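Local coordinates for D-glyceraldehyde dehydrogenase (NADP(+)) (Thermoplasma acidophilum, PDB 5IZD), which oxidises D-glyceraldehyde to (R)-glycerate with NADP(+) as hydride acceptor, a step of the non-phosphorylated Entner-Doudoroff pathway, at residues Glu88-Pro93 with Asn149-Met154; Val143-Trp148 with Val170-Ser175; Gly249-Phe254 with Ala284-Val289; Ala272-Ala277 with Ala316-Leu321. All coordinates share one frame; numbering follows the deposited sequence.

Interaction 1. Residues Glu88-Pro93 with Asn149-Met154; sequences EENGKP and NFPAGM
The ammonium nitrogen of Lys92 gives a hydrogen bond to the backbone carbonyl of Asn149, with NZ 2.8 Å from O. The donor lies in the carbonyl plane, and the C=O...N angle is 151°. The same oxygen receives a weak hydrogen bond from Asn276 ND2. NZ also forms a salt bridge with Glu100 OE1, so the buried charge has an acid for a partner.

Lys92 reaches across the contact as a long chain bent at chi2 (-149°). Its end crosses the Phe150 side chain at about a right angle. Lys92 NZ comes within 3.3 Å of Phe150 CD1, placed obliquely to the ring. An alanine in place of Lys92 would probably leave Glu100 without its cationic mate and the Asn149 carbonyl held more weakly.

Beside this, Asn90 and Pro151 meet tip to tip. The amide OD1 of Asn90 lies 3.4 Å from Pro151 CG. ND2 of the same amide bonds the carbonyl of Trp148, which fixes the amide against the chain just before Asn149.

The contact thus ties the end of helix 79-90 to the turn that leads into helix 153-164. The backbone it holds carries Asn149, by similarity the transition-state stabiliser. Its ND2 bonds the carbonyl of Gln279 and OD2 of the oxidised cysteine at position 281, consistent with the oxyanion site of aldehyde dehydrogenases.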
# COMPACT_ATOMS: atom_id res chain seq x y z
N GLU A 88 41.21 11.54 -1.22
CA GLU A 88 42.26 11.65 -2.28
C GLU A 88 41.64 12.04 -3.65
O GLU A 88 42.14 12.94 -4.33
CB GLU A 88 43.08 10.35 -2.42
CG GLU A 88 44.06 10.01 -1.29
N GLU A 89 40.55 11.37 -4.06
CA GLU A 89 39.94 11.65 -5.37
C GLU A 89 39.16 12.93 -5.48
O GLU A 89 39.07 13.53 -6.55
CB GLU A 89 39.03 10.49 -5.83
CG GLU A 89 39.78 9.18 -6.17
CD GLU A 89 38.89 8.18 -6.96
OE1 GLU A 89 39.45 7.58 -7.92
OE2 GLU A 89 37.66 7.99 -6.67
N ASN A 90 38.53 13.31 -4.40
CA ASN A 90 37.60 14.45 -4.39
C ASN A 90 38.12 15.63 -3.57
O ASN A 90 37.67 16.73 -3.79
CB ASN A 90 36.24 14.02 -3.86
CG ASN A 90 35.49 13.10 -4.81
OD1 ASN A 90 35.93 11.97 -5.11
ND2 ASN A 90 34.35 13.57 -5.31
N GLY A 91 39.07 15.41 -2.65
CA GLY A 91 39.59 16.48 -1.78
C GLY A 91 38.56 16.87 -0.72
O GLY A 91 38.69 17.93 -0.12
N LYS A 92 37.56 16.01 -0.47
CA LYS A 92 36.53 16.31 0.56
C LYS A 92 37.11 16.46 1.96
O LYS A 92 38.00 15.68 2.36
CB LYS A 92 35.49 15.20 0.67
CG LYS A 92 34.69 14.96 -0.59
CD LYS A 92 33.27 14.48 -0.32
CE LYS A 92 32.63 14.12 -1.65
NZ LYS A 92 31.22 13.82 -1.48
N PRO A 93 36.62 17.46 2.72
CA PRO A 93 37.01 17.45 4.13
C PRO A 93 36.71 16.12 4.84
O PRO A 93 35.70 15.45 4.52
CB PRO A 93 36.16 18.58 4.70
CG PRO A 93 36.05 19.56 3.57
CD PRO A 93 35.82 18.65 2.40
N ASN A 149 30.34 13.67 -7.70
CA ASN A 149 30.19 14.51 -6.54
C ASN A 149 29.99 13.73 -5.23
O ASN A 149 30.53 14.14 -4.20
CB ASN A 149 29.15 15.58 -6.79
CG ASN A 149 27.71 15.03 -6.89
OD1 ASN A 149 27.47 13.89 -7.31
ND2 ASN A 149 26.74 15.84 -6.47
N PHE A 150 29.22 12.62 -5.28
CA PHE A 150 29.08 11.67 -4.16
C PHE A 150 29.44 10.32 -4.74
O PHE A 150 28.56 9.44 -4.95
CB PHE A 150 27.69 11.73 -3.53
CG PHE A 150 27.43 13.05 -2.86
CD1 PHE A 150 27.95 13.30 -1.59
CD2 PHE A 150 26.83 14.07 -3.55
CE1 PHE A 150 27.83 14.57 -0.99
CE2 PHE A 150 26.72 15.33 -2.98
CZ PHE A 150 27.22 15.59 -1.70
N PRO A 151 30.74 10.13 -5.00
CA PRO A 151 31.17 9.01 -5.79
C PRO A 151 31.06 7.64 -5.10
O PRO A 151 31.33 6.62 -5.76
CB PRO A 151 32.66 9.35 -6.07
CG PRO A 151 33.10 10.06 -4.81
CD PRO A 151 31.88 10.87 -4.40
N ALA A 152 30.83 7.59 -3.79
CA ALA A 152 30.63 6.33 -3.08
C ALA A 152 29.13 6.19 -2.74
O ALA A 152 28.53 5.14 -2.98
CB ALA A 152 31.46 6.29 -1.82
N GLY A 153 28.54 7.27 -2.21
CA GLY A 153 27.04 7.35 -1.94
C GLY A 153 26.18 6.95 -3.13
O GLY A 153 25.19 6.22 -2.99
N MET A 154 26.57 7.43 -4.31
CA MET A 154 25.74 7.20 -5.50
C MET A 154 25.84 5.78 -6.02
O MET A 154 24.91 5.24 -6.63
CB MET A 154 26.07 8.21 -6.60
CG MET A 154 25.74 9.64 -6.25
SD MET A 154 23.94 9.88 -6.40
CE MET A 154 24.00 11.67 -6.10

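Interaction 2. Residues Val143-Trp148 with Val170-Ser175. With NAP (NADP nicotinamide-adenine-dinucleotide phosphate), chain I.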
# COMPACT_ATOMS: atom_id res chain seq x y z
N VAL A 143 21.83 -0.64 -16.13
CA VAL A 143 23.01 0.13 -16.33
C VAL A 143 22.95 1.29 -15.33
O VAL A 143 21.89 2.04 -15.21
CB VAL A 143 23.13 0.66 -17.77
CG1 VAL A 143 24.25 1.69 -17.86
CG2 VAL A 143 23.38 -0.47 -18.75
N ALA A 144 24.02 1.38 -14.55
CA ALA A 144 24.15 2.39 -13.51
C ALA A 144 25.28 3.34 -13.85
O ALA A 144 26.42 2.91 -14.08
CB ALA A 144 24.41 1.74 -12.17
N LEU A 145 24.93 4.63 -13.97
CA LEU A 145 25.84 5.67 -14.41
C LEU A 145 25.94 6.65 -13.26
O LEU A 145 24.95 7.35 -12.94
CB LEU A 145 25.36 6.37 -15.69
CG LEU A 145 25.21 5.49 -16.91
CD1 LEU A 145 24.36 6.22 -17.94
CD2 LEU A 145 26.50 5.05 -17.49
N THR A 146 27.10 6.71 -12.62
CA THR A 146 27.25 7.49 -11.38
C THR A 146 28.07 8.76 -11.59
O THR A 146 28.98 8.79 -12.47
CB THR A 146 27.78 6.67 -10.17
OG1 THR A 146 28.98 5.99 -10.50
CG2 THR A 146 26.75 5.64 -9.80
N PRO A 147 27.73 9.82 -10.83
CA PRO A 147 28.51 11.07 -10.90
C PRO A 147 29.74 11.14 -9.96
O PRO A 147 30.01 10.21 -9.19
CB PRO A 147 27.48 12.10 -10.52
CG PRO A 147 26.69 11.40 -9.48
CD PRO A 147 26.64 9.93 -9.85
N TRP A 148 30.48 12.23 -10.03
CA TRP A 148 31.72 12.37 -9.25
C TRP A 148 31.47 12.99 -7.88
O TRP A 148 32.36 12.88 -6.99
CB TRP A 148 32.79 13.21 -10.01
CG TRP A 148 32.23 14.50 -10.59
CD1 TRP A 148 31.79 14.68 -11.86
CD2 TRP A 148 31.99 15.72 -9.90
NE1 TRP A 148 31.33 15.96 -12.02
CE2 TRP A 148 31.43 16.61 -10.81
CE3 TRP A 148 32.23 16.15 -8.61
CZ2 TRP A 148 31.06 17.94 -10.46
CZ3 TRP A 148 31.85 17.45 -8.24
CH2 TRP A 148 31.30 18.34 -9.17
N VAL A 170 25.52 -3.59 -14.72
CA VAL A 170 26.74 -2.99 -15.31
C VAL A 170 26.89 -1.52 -14.83
O VAL A 170 26.05 -0.63 -15.19
CB VAL A 170 26.71 -3.01 -16.85
CG1 VAL A 170 27.99 -2.42 -17.44
CG2 VAL A 170 26.45 -4.42 -17.39
N LEU A 171 27.92 -1.29 -14.01
CA LEU A 171 28.25 0.02 -13.45
C LEU A 171 29.38 0.74 -14.24
O LEU A 171 30.46 0.14 -14.47
CB LEU A 171 28.63 -0.13 -11.95
CG LEU A 171 29.20 1.09 -11.22
CD1 LEU A 171 28.14 2.17 -10.96
CD2 LEU A 171 29.77 0.69 -9.89
N LYS A 172 29.18 2.00 -14.57
CA LYS A 172 30.19 2.86 -15.18
C LYS A 172 30.20 4.16 -14.38
O LYS A 172 29.27 4.92 -14.44
CB LYS A 172 29.97 3.10 -16.65
CG LYS A 172 31.00 4.01 -17.29
CD LYS A 172 30.43 5.38 -17.59
CE LYS A 172 31.44 6.40 -18.09
NZ LYS A 172 32.20 6.97 -16.99
N PRO A 173 31.26 4.38 -13.61
CA PRO A 173 31.33 5.57 -12.79
C PRO A 173 31.88 6.76 -13.55
O PRO A 173 32.26 6.68 -14.68
CB PRO A 173 32.27 5.16 -11.71
CG PRO A 173 33.24 4.27 -12.41
CD PRO A 173 32.43 3.51 -13.41
N SER A 174 31.87 7.88 -12.89
CA SER A 174 32.39 9.10 -13.48
C SER A 174 33.87 8.90 -13.77
O SER A 174 34.61 8.27 -12.97
CB SER A 174 32.23 10.28 -12.54
OG SER A 174 33.11 11.32 -12.90
N SER A 175 34.35 9.50 -14.86
CA SER A 175 35.79 9.48 -15.13
C SER A 175 36.62 10.28 -14.14
O SER A 175 37.85 10.09 -14.09
CB SER A 175 36.08 9.99 -16.54
OG SER A 175 35.65 9.02 -17.45
PA NAP I . 27.76 14.05 -16.22
O1A NAP I . 28.43 14.34 -17.53
O2A NAP I . 26.25 14.17 -16.15
O5B NAP I . 28.23 12.56 -15.73
C5B NAP I . 27.39 11.62 -15.03
C4B NAP I . 27.67 10.18 -15.51
O4B NAP I . 27.21 10.02 -16.87
C3B NAP I . 29.18 9.86 -15.56
O3B NAP I . 29.37 8.45 -15.27
C2B NAP I . 29.54 10.16 -16.99
O2B NAP I . 30.77 9.57 -17.41
C1B NAP I . 28.33 9.62 -17.71
N9A NAP I . 28.14 10.10 -19.08
C8A NAP I . 28.64 11.22 -19.67
N7A NAP I . 28.28 11.32 -20.93
C5A NAP I . 27.46 10.21 -21.14
C6A NAP I . 26.76 9.75 -22.26
N6A NAP I . 26.75 10.40 -23.43
N1A NAP I . 26.05 8.61 -22.15
C2A NAP I . 26.08 7.94 -20.98
N3A NAP I . 26.73 8.29 -19.87
C4A NAP I . 27.40 9.46 -20.03
O3 NAP I . 28.41 15.02 -15.14
PN NAP I . 29.56 16.13 -15.29
O1N NAP I . 30.88 15.48 -15.66
O2N NAP I . 29.65 16.93 -14.01
O5D NAP I . 29.08 17.04 -16.45
P2B NAP I . 32.09 10.55 -17.59
O1X NAP I . 33.21 9.65 -18.13
O2X NAP I . 32.46 11.07 -16.29
O3X NAP I . 31.79 11.63 -18.58
O HOH W 1 30.94 7.89 -10.03
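The Trp148 indole meets Ser174 and the NADP diphosphate at its edge, near the ring plane. The indole N-H is the donor to the cofactor: Trp148 NE1 lies 2.8 Å from O2N of NADP, with an angle of 154° at the hydrogen. Ser174 OG approaches Trp148 CB at 3.5 Å, while its polar partner is the backbone N-H of Asp176.

Behind this edge the two chains run as neighbouring parallel strands. Ala144 N bonds Val170 O, and Lys172 N bonds Ala144 O at 2.9 Å. The bond from Thr146 N to Lys172 O is longer and weak. Past the strand ends a water joins the chains. It accepts from Ser174 N, donates to Pro147 O and bonds Thr146 OG1.

Leu145 and Lys172 share one side of the sheet. Leu145 CD1 lies 3.7 Å from the adenine N3A, and its CD2 touches Lys172 CD. CG of Lys172 is anti to the backbone N (chi1 179°), and bends at chi2 and chi4 bring NZ to the ribose 2'-phosphate. Lys172 NZ bonds O2B of the cofactor at 3.0 Å and its O1X at 3.1 Å. Ser175 adds its N-H to O2X at 2.8 Å and OG to O1X at 2.6 Å. The ribose O3B donates to Thr146 O.

The cation and the two Ser175 donors thus meet the group that distinguishes NADP from NAD, consistent with the enzyme's use of NADP.

Interaction 3. Residues Gly249-Phe254 with Ala284-Val289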
# COMPACT_ATOMS: atom_id res chain seq x y z
N GLY A 249 20.08 17.14 -10.89
CA GLY A 249 20.53 18.32 -10.11
C GLY A 249 19.37 19.32 -10.02
O GLY A 249 18.21 18.92 -10.24
N GLY A 250 19.67 20.59 -9.72
CA GLY A 250 18.65 21.56 -9.39
C GLY A 250 19.10 22.96 -9.16
O GLY A 250 20.24 23.30 -9.40
N LYS A 251 18.15 23.80 -8.69
CA LYS A 251 18.49 25.17 -8.40
C LYS A 251 17.71 25.60 -7.21
O LYS A 251 16.82 26.44 -7.31
CB LYS A 251 18.25 26.03 -9.63
CG LYS A 251 18.67 27.50 -9.52
CD LYS A 251 20.09 27.73 -10.07
CE LYS A 251 20.60 29.12 -9.75
NZ LYS A 251 22.07 29.10 -9.80
N ALA A 252 18.08 25.04 -6.08
CA ALA A 252 17.28 25.12 -4.88
C ALA A 252 17.14 26.54 -4.34
O ALA A 252 18.17 27.18 -4.03
CB ALA A 252 17.87 24.22 -3.82
N PRO A 253 15.89 27.04 -4.24
CA PRO A 253 15.74 28.29 -3.51
C PRO A 253 15.84 28.09 -2.00
O PRO A 253 15.28 27.12 -1.46
CB PRO A 253 14.31 28.75 -3.89
CG PRO A 253 13.53 27.49 -4.07
CD PRO A 253 14.58 26.44 -4.58
N PHE A 254 16.49 29.03 -1.34
CA PHE A 254 16.64 29.08 0.10
C PHE A 254 15.86 30.31 0.63
O PHE A 254 16.29 31.46 0.45
CB PHE A 254 18.12 29.19 0.45
CG PHE A 254 18.45 28.82 1.86
CD1 PHE A 254 18.20 29.70 2.90
CD2 PHE A 254 18.98 27.58 2.16
CE1 PHE A 254 18.51 29.36 4.21
CE2 PHE A 254 19.26 27.23 3.47
CZ PHE A 254 19.02 28.12 4.49
N ALA A 284 21.93 25.03 -1.87
CA ALA A 284 21.34 26.35 -1.91
C ALA A 284 21.96 27.02 -3.11
O ALA A 284 23.23 27.19 -3.18
CB ALA A 284 21.70 27.14 -0.65
N GLU A 285 21.09 27.37 -4.07
CA GLU A 285 21.51 28.00 -5.31
C GLU A 285 20.91 29.40 -5.48
O GLU A 285 21.36 30.11 -6.35
CB GLU A 285 21.15 27.10 -6.51
CG GLU A 285 22.04 25.86 -6.71
CD GLU A 285 23.13 26.01 -7.78
OE1 GLU A 285 23.05 26.97 -8.61
OE2 GLU A 285 24.09 25.14 -7.81
N ARG A 286 19.92 29.79 -4.70
CA ARG A 286 19.33 31.15 -4.79
C ARG A 286 18.86 31.52 -3.41
O ARG A 286 18.15 30.74 -2.82
CB ARG A 286 18.06 31.16 -5.62
CG ARG A 286 18.16 30.52 -6.96
CD ARG A 286 16.84 30.59 -7.63
NE ARG A 286 16.07 29.35 -7.59
CZ ARG A 286 14.77 29.25 -7.80
NH1 ARG A 286 14.03 30.36 -7.95
NH2 ARG A 286 14.23 28.07 -7.81
N LEU A 287 19.20 32.71 -2.93
CA LEU A 287 18.87 33.11 -1.57
C LEU A 287 17.81 34.22 -1.61
O LEU A 287 17.99 35.23 -2.25
CB LEU A 287 20.16 33.54 -0.86
CG LEU A 287 20.10 34.04 0.57
CD1 LEU A 287 19.37 33.06 1.46
CD2 LEU A 287 21.50 34.27 1.10
N TYR A 288 16.67 33.96 -0.95
CA TYR A 288 15.54 34.87 -0.82
C TYR A 288 15.33 35.15 0.66
O TYR A 288 14.93 34.23 1.40
CB TYR A 288 14.25 34.25 -1.39
CG TYR A 288 14.35 33.96 -2.86
CD1 TYR A 288 14.26 34.96 -3.79
CD2 TYR A 288 14.57 32.70 -3.31
CE1 TYR A 288 14.32 34.70 -5.14
CE2 TYR A 288 14.64 32.42 -4.64
CZ TYR A 288 14.52 33.42 -5.55
OH TYR A 288 14.71 33.11 -6.89
N VAL A 289 15.57 36.40 1.08
CA VAL A 289 15.43 36.77 2.47
C VAL A 289 14.43 37.92 2.63
O VAL A 289 14.38 38.89 1.85
CB VAL A 289 16.78 37.13 3.10
CG1 VAL A 289 16.67 37.34 4.59
CG2 VAL A 289 17.82 36.04 2.82
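Lys251 and Glu285 form a salt bridge, their side chains crossing at about a right angle. Lys251 NZ stands 2.6 Å from Glu285 OE1, nearly in line with its C-O bond. NZ also bonds the carbonyls of Ile377 and Glu380, and the carboxylate takes the N-H groups of Ile382 and Phe383.

A second polar grip is on the Lys251 carbonyl. The Arg286 chain bends at chi3 (-101°), which turns the guanidinium to it. Arg286 holds Lys251 O side-on, with NE at 3.0 Å and NH2 at 3.1 Å, in the guanidinium plane. Pro253 CB sits over one guanidinium face and meets the Tyr288 ring edge. NH1 bonds Tyr288 OH, which also bonds Gln373 OE1. The carbonyls of Leu401 and Ala402 receive NH1 and NH2. A leucine in place of Arg286 would probably leave three backbone carbonyls without these donors and the Tyr288 hydroxyl short of one partner.

The backbone bonds are those of parallel strands. Ala252 O takes both Glu285 N and Arg286 N. Further on, Phe254 N bonds Arg286 O at 2.8 Å and Tyr288 N bonds Phe254 O.

On the side of Phe254 and Leu287, Phe254 CD1 touches Leu287 CD1 at 3.8 Å, and CD2 touches Ala284 CB.

Helix 262-274 covers that side through Leu269. It links the two strands in a beta-alpha-beta crossover. Strand 386-392 flanks strand 284-290, and strand 410-414 flanks strand 252-256.

Interaction 4. Residues Ala272-Ala277 with Ala316-Leu321; sequences AKYWNA and ADMGPL
Met318 lies obliquely against Tyr274, its sulfur beside the ring in a Met-aromatic contact. Met318 SD is 4.8 Å from the Tyr274 ring centroid and 60° off the ring normal, an oblique approach. The nearest ring atom is Tyr274 CD1, at 3.8 Å from Met318 SD, and CB of Tyr274 is equally close. Within its own segment, the ring has Lys273 CG over one face, offset toward the rim. The Tyr274 hydroxyl points on to Ser305 OG, which it meets in a hydrogen bond.

The Met318 chain is extended through its first two torsions, with CG anti to the backbone N (chi1 -176°). This carries CG and SD alongside the turn that follows helix 262-274. The bend at chi3 (88°) turns only the terminal methyl. Met318 CG rests 3.6 Å from the Tyr274 carbonyl O, which already accepts Ala277 N.

Ala277 points its methyl group toward the other segment. Ala277 CB lies 3.9 Å from Met318 CG and 3.6 Å from Gly319 O. A tip of Leu321, CD2, comes to 4.4 Å from Ala277 CB. Leu321 itself also touches Gln279 and helix 324-339.

Asp317, next to Met318, makes a salt bridge with Arg488 of a neighbouring subunit, so the loop also borders an interface.

The chemistry across this contact is apolar and sulfur-aromatic, which suggests that it rests on fit rather than on polar pairs. It packs the loop 316-321 against the turn leading to the cysteine position 281, an active-site residue by similarity.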
# COMPACT_ATOMS: atom_id res chain seq x y z
N ALA A 272 24.11 24.27 3.31
CA ALA A 272 23.51 24.12 2.01
C ALA A 272 24.33 24.71 0.87
O ALA A 272 24.31 24.18 -0.24
CB ALA A 272 22.05 24.66 2.00
N LYS A 273 25.09 25.78 1.15
CA LYS A 273 25.95 26.34 0.15
C LYS A 273 27.32 25.66 0.06
O LYS A 273 27.84 25.46 -1.02
CB LYS A 273 26.22 27.81 0.41
CG LYS A 273 26.95 28.53 -0.72
CD LYS A 273 26.16 28.57 -2.02
CE LYS A 273 26.56 27.50 -3.00
NZ LYS A 273 25.73 27.53 -4.22
N TYR A 274 27.93 25.38 1.20
CA TYR A 274 29.36 25.04 1.20
C TYR A 274 29.67 23.60 1.37
O TYR A 274 30.80 23.22 1.11
CB TYR A 274 30.16 25.89 2.22
CG TYR A 274 29.95 27.34 2.00
CD1 TYR A 274 30.19 27.90 0.75
CD2 TYR A 274 29.48 28.16 3.02
CE1 TYR A 274 30.00 29.26 0.52
CE2 TYR A 274 29.30 29.50 2.82
CZ TYR A 274 29.53 30.07 1.58
OH TYR A 274 29.32 31.44 1.35
N TRP A 275 28.70 22.79 1.75
CA TRP A 275 28.92 21.35 1.82
C TRP A 275 29.30 20.88 0.45
O TRP A 275 28.70 21.30 -0.53
CB TRP A 275 27.68 20.67 2.29
CG TRP A 275 27.70 19.20 2.61
CD1 TRP A 275 28.44 18.56 3.60
CD2 TRP A 275 26.89 18.20 2.01
NE1 TRP A 275 28.10 17.22 3.64
CE2 TRP A 275 27.14 16.98 2.69
CE3 TRP A 275 25.95 18.21 0.98
CZ2 TRP A 275 26.48 15.80 2.37
CZ3 TRP A 275 25.26 17.00 0.66
CH2 TRP A 275 25.55 15.83 1.35
N ASN A 276 30.42 20.16 0.40
CA ASN A 276 31.00 19.68 -0.86
C ASN A 276 31.28 20.82 -1.83
O ASN A 276 31.17 20.66 -3.05
CB ASN A 276 30.08 18.63 -1.52
CG ASN A 276 30.86 17.65 -2.40
OD1 ASN A 276 32.06 17.47 -2.21
ND2 ASN A 276 30.20 17.08 -3.41
N ALA A 277 31.66 21.98 -1.29
CA ALA A 277 31.92 23.17 -2.09
C ALA A 277 30.74 23.59 -3.05
O ALA A 277 31.00 24.16 -4.13
CB ALA A 277 33.20 23.00 -2.88
N ALA A 316 40.50 21.42 6.39
CA ALA A 316 39.71 22.41 5.74
C ALA A 316 38.28 22.22 6.12
O ALA A 316 37.86 21.08 6.41
CB ALA A 316 39.83 22.29 4.24
N ASP A 317 37.53 23.31 6.11
CA ASP A 317 36.06 23.28 6.19
C ASP A 317 35.43 23.04 4.85
O ASP A 317 34.36 22.50 4.79
CB ASP A 317 35.50 24.60 6.71
CG ASP A 317 35.95 24.90 8.14
OD1 ASP A 317 35.54 24.17 9.08
OD2 ASP A 317 36.73 25.87 8.30
N MET A 318 36.05 23.49 3.77
CA MET A 318 35.51 23.28 2.44
C MET A 318 36.63 22.87 1.51
O MET A 318 37.66 23.47 1.54
CB MET A 318 34.88 24.58 1.94
CG MET A 318 34.20 24.42 0.60
SD MET A 318 33.33 25.93 0.07
CE MET A 318 34.65 26.79 -0.80
N GLY A 319 36.35 21.91 0.64
CA GLY A 319 37.29 21.38 -0.34
C GLY A 319 37.33 22.08 -1.68
O GLY A 319 36.67 23.09 -1.89
N PRO A 320 38.13 21.54 -2.60
CA PRO A 320 38.24 22.10 -3.93
C PRO A 320 37.13 21.65 -4.86
O PRO A 320 36.43 20.65 -4.58
CB PRO A 320 39.60 21.52 -4.42
CG PRO A 320 39.62 20.18 -3.76
CD PRO A 320 39.11 20.46 -2.39
N LEU A 321 36.99 22.37 -5.97
CA LEU A 321 36.21 21.84 -7.11
C LEU A 321 36.91 20.61 -7.72
O LEU A 321 38.13 20.49 -7.64
CB LEU A 321 35.99 22.92 -8.16
CG LEU A 321 35.42 24.24 -7.61
CD1 LEU A 321 35.39 25.31 -8.70
CD2 LEU A 321 34.08 23.99 -7.04

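In the fold
Interactions 1 and 2 open the chain order and interlock, since their segments alternate. Their centres are about 13 Å apart, and they share the unit of strand 130-145, helix 153-164 and strand 168-172 that binds NADP. Interactions 3 and 4 follow and also alternate, with centres about 16 Å apart, round strand 252-256, helix 262-274 and strand 284-290 in a different sheet. Lys273 NZ and the Ala272 carbonyl join them through Ala284. Interactions 1 and 4 have centres about 11 Å apart and touch, for instance Phe150 with Trp275. The centres of interactions 2 and 3 are about 27 Å apart, and the two do not meet. The cofactor side and the cysteine side are therefore linked through interactions 1 and 4, close to Asn149.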